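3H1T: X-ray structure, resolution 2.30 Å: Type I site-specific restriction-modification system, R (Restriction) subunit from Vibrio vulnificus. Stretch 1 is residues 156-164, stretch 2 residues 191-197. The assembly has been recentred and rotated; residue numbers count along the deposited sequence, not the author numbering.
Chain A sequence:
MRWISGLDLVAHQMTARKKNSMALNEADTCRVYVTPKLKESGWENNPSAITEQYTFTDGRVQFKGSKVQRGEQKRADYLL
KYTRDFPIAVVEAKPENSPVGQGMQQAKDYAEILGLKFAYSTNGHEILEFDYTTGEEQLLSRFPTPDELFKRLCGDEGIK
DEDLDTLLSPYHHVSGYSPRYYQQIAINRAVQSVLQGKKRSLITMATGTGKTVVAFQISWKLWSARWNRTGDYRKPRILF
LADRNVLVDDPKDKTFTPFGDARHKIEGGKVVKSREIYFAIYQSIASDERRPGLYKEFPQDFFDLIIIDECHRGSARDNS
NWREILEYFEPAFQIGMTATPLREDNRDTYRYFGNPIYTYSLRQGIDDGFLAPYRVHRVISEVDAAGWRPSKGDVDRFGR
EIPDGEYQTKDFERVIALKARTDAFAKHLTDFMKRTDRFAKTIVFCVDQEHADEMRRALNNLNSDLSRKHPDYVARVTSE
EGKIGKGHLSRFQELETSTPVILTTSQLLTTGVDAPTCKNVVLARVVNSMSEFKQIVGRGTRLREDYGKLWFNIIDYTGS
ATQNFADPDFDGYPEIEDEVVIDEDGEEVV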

# COMPACT_ATOMS: atom_id res chain seq x y z
N ASP A 156 -17.19 12.10 -20.06
CA ASP A 156 -17.76 11.96 -18.74
C ASP A 156 -16.85 12.51 -17.66
O ASP A 156 -17.31 13.04 -16.64
CB ASP A 156 -18.05 10.49 -18.45
CG ASP A 156 -18.82 10.30 -17.18
OD1 ASP A 156 -20.01 10.66 -17.15
OD2 ASP A 156 -18.23 9.80 -16.20
N GLU A 157 -15.54 12.40 -17.88
CA GLU A 157 -14.53 12.88 -16.95
C GLU A 157 -14.17 14.36 -17.19
O GLU A 157 -13.47 14.97 -16.37
CB GLU A 157 -13.28 12.00 -17.09
CG GLU A 157 -12.76 11.36 -15.79
CD GLU A 157 -13.85 10.76 -14.94
OE1 GLU A 157 -14.57 11.53 -14.28
OE2 GLU A 157 -13.99 9.52 -14.93
N GLY A 158 -14.63 14.93 -18.29
CA GLY A 158 -14.36 16.33 -18.57
C GLY A 158 -12.90 16.70 -18.74
O GLY A 158 -12.33 17.46 -17.96
N ILE A 159 -12.28 16.19 -19.80
CA ILE A 159 -10.88 16.48 -20.06
C ILE A 159 -10.79 17.12 -21.44
O ILE A 159 -11.15 16.52 -22.45
CB ILE A 159 -10.04 15.19 -19.97
CG1 ILE A 159 -9.95 14.78 -18.49
CG2 ILE A 159 -8.67 15.39 -20.62
CD1 ILE A 159 -9.41 13.41 -18.26
N LYS A 160 -10.31 18.36 -21.45
CA LYS A 160 -10.17 19.17 -22.66
C LYS A 160 -9.18 18.54 -23.63
O LYS A 160 -8.33 17.76 -23.22
CB LYS A 160 -9.72 20.58 -22.27
CG LYS A 160 -10.48 21.10 -21.06
CD LYS A 160 -10.04 22.47 -20.58
CE LYS A 160 -10.78 22.84 -19.30
NZ LYS A 160 -10.69 24.30 -18.99
N ASP A 161 -9.29 18.89 -24.91
CA ASP A 161 -8.39 18.32 -25.91
C ASP A 161 -6.93 18.65 -25.63
O ASP A 161 -6.04 17.83 -25.90
CB ASP A 161 -8.77 18.80 -27.32
CG ASP A 161 -10.10 18.23 -27.79
OD1 ASP A 161 -10.41 17.07 -27.43
OD2 ASP A 161 -10.83 18.94 -28.53
N GLU A 162 -6.67 19.84 -25.10
CA GLU A 162 -5.32 20.27 -24.78
C GLU A 162 -4.66 19.36 -23.75
O GLU A 162 -3.43 19.24 -23.72
CB GLU A 162 -5.31 21.70 -24.22
CG GLU A 162 -5.87 22.77 -25.14
CD GLU A 162 -7.38 22.74 -25.20
OE1 GLU A 162 -8.02 22.59 -24.14
OE2 GLU A 162 -7.94 22.88 -26.32
N ASP A 163 -5.46 18.71 -22.91
CA ASP A 163 -4.91 17.86 -21.86
C ASP A 163 -4.85 16.38 -22.20
O ASP A 163 -4.44 15.57 -21.36
CB ASP A 163 -5.71 18.04 -20.56
CG ASP A 163 -5.67 19.48 -20.05
OD1 ASP A 163 -4.56 20.04 -19.96
OD2 ASP A 163 -6.75 20.04 -19.75
N LEU A 164 -5.23 16.02 -23.41
CA LEU A 164 -5.19 14.61 -23.80
C LEU A 164 -3.78 14.01 -23.80
O LEU A 164 -3.62 12.83 -23.49
CB LEU A 164 -5.80 14.43 -25.19
CG LEU A 164 -7.31 14.66 -25.27
CD1 LEU A 164 -7.81 14.42 -26.69
CD2 LEU A 164 -8.00 13.72 -24.28
N VAL A 191 -3.61 12.13 -11.93
CA VAL A 191 -3.36 12.91 -13.13
C VAL A 191 -4.66 13.47 -13.67
O VAL A 191 -4.73 14.60 -14.13
CB VAL A 191 -2.71 12.04 -14.20
CG1 VAL A 191 -2.56 12.83 -15.50
CG2 VAL A 191 -1.37 11.54 -13.71
N GLN A 192 -5.70 12.64 -13.59
CA GLN A 192 -7.04 13.00 -14.05
C GLN A 192 -7.57 14.14 -13.17
O GLN A 192 -8.09 15.14 -13.67
CB GLN A 192 -7.95 11.77 -13.93
CG GLN A 192 -9.28 11.80 -14.65
CD GLN A 192 -10.06 10.50 -14.46
OE1 GLN A 192 -9.69 9.45 -14.99
NE2 GLN A 192 -11.14 10.56 -13.67
N SER A 193 -7.45 13.96 -11.86
CA SER A 193 -7.89 14.96 -10.89
C SER A 193 -7.28 16.33 -11.20
O SER A 193 -7.98 17.34 -11.24
CB SER A 193 -7.48 14.55 -9.48
OG SER A 193 -8.23 13.45 -9.02
N VAL A 194 -5.97 16.35 -11.40
CA VAL A 194 -5.24 17.57 -11.69
C VAL A 194 -5.75 18.20 -12.98
O VAL A 194 -5.96 19.41 -13.05
CB VAL A 194 -3.73 17.28 -11.81
CG1 VAL A 194 -2.99 18.52 -12.24
CG2 VAL A 194 -3.21 16.81 -10.47
N LEU A 195 -5.97 17.38 -13.99
CA LEU A 195 -6.45 17.90 -15.26
C LEU A 195 -7.85 18.49 -15.15
O LEU A 195 -8.21 19.34 -15.96
CB LEU A 195 -6.43 16.81 -16.34
CG LEU A 195 -5.05 16.18 -16.60
CD1 LEU A 195 -5.13 15.16 -17.76
CD2 LEU A 195 -4.05 17.27 -16.93
N GLN A 196 -8.62 18.07 -14.14
CA GLN A 196 -9.99 18.57 -13.94
C GLN A 196 -10.00 19.82 -13.05
O GLN A 196 -11.05 20.42 -12.80
CB GLN A 196 -10.85 17.50 -13.28
CG GLN A 196 -10.87 16.16 -13.96
CD GLN A 196 -11.63 15.13 -13.15
OE1 GLN A 196 -11.31 14.89 -11.98
NE2 GLN A 196 -12.63 14.52 -13.76
N GLY A 197 -8.83 20.19 -12.56
CA GLY A 197 -8.73 21.36 -11.72
C GLY A 197 -8.99 21.15 -10.23
O GLY A 197 -9.38 22.08 -9.54
O HOH W 1 -8.75 18.84 -18.73

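Leu-195, Glu-157 and Gln-192 carry the largest shares of this small contact, which buries 359 Å² over both sides.

Leu-195 lies in the last turn of the stretch 2 helix. Its CA-to-CB bond points toward stretch 1. The side chain, in the m,t rotamer, is buried and packs against Asp-163. Leu-195 CD1 lies 3.7 Å from Asp-163 O and 4.1 Å from Asp-163 CB. These are van der Waals contacts, because a methyl group has no polar hydrogen to offer. The polar link at this end runs through water 1. The water donates to Leu-195 O at 2.9 Å and to Asp-163 OD2 at 2.5 Å. It also accepts from Lys-160 N at 3.2 Å. One water thus ties the backbone carbonyl of Leu-195 to two points of stretch 1, Lys-160 N and Asp-163 OD2.

Glu-157 is the last residue of the helix that enters stretch 1, and Gly-158 then leaves helical angles with positive phi. The carbonyl of Glu-157 takes the one direct hydrogen bond across the stretches. Gln-196 NE2 donates to Glu-157 O at 2.8 Å, with a nearly straight N-H...O angle of 171°. The CA-to-CB bond of Gln-196 points sideways, but its extended m,t side chain brings the amide nearer to stretch 1. The CA-to-CB bond of Glu-157 points toward stretch 2; chi1 lies between wells at -126°.

Gln-192 sits one helical turn before Gln-196, and its CA-to-CB bond points toward stretch 1. Gln-192 NE2 lies 3.3 Å from Glu-157 OE2, but the angle is poor and no hydrogen bond forms. Gln-192 CG also lies 4.0 Å from Ile-159 CD1, a van der Waals contact. Ile-159 is buried, and although its CA-to-CB bond points sideways, the end of its side chain comes nearer to the helix.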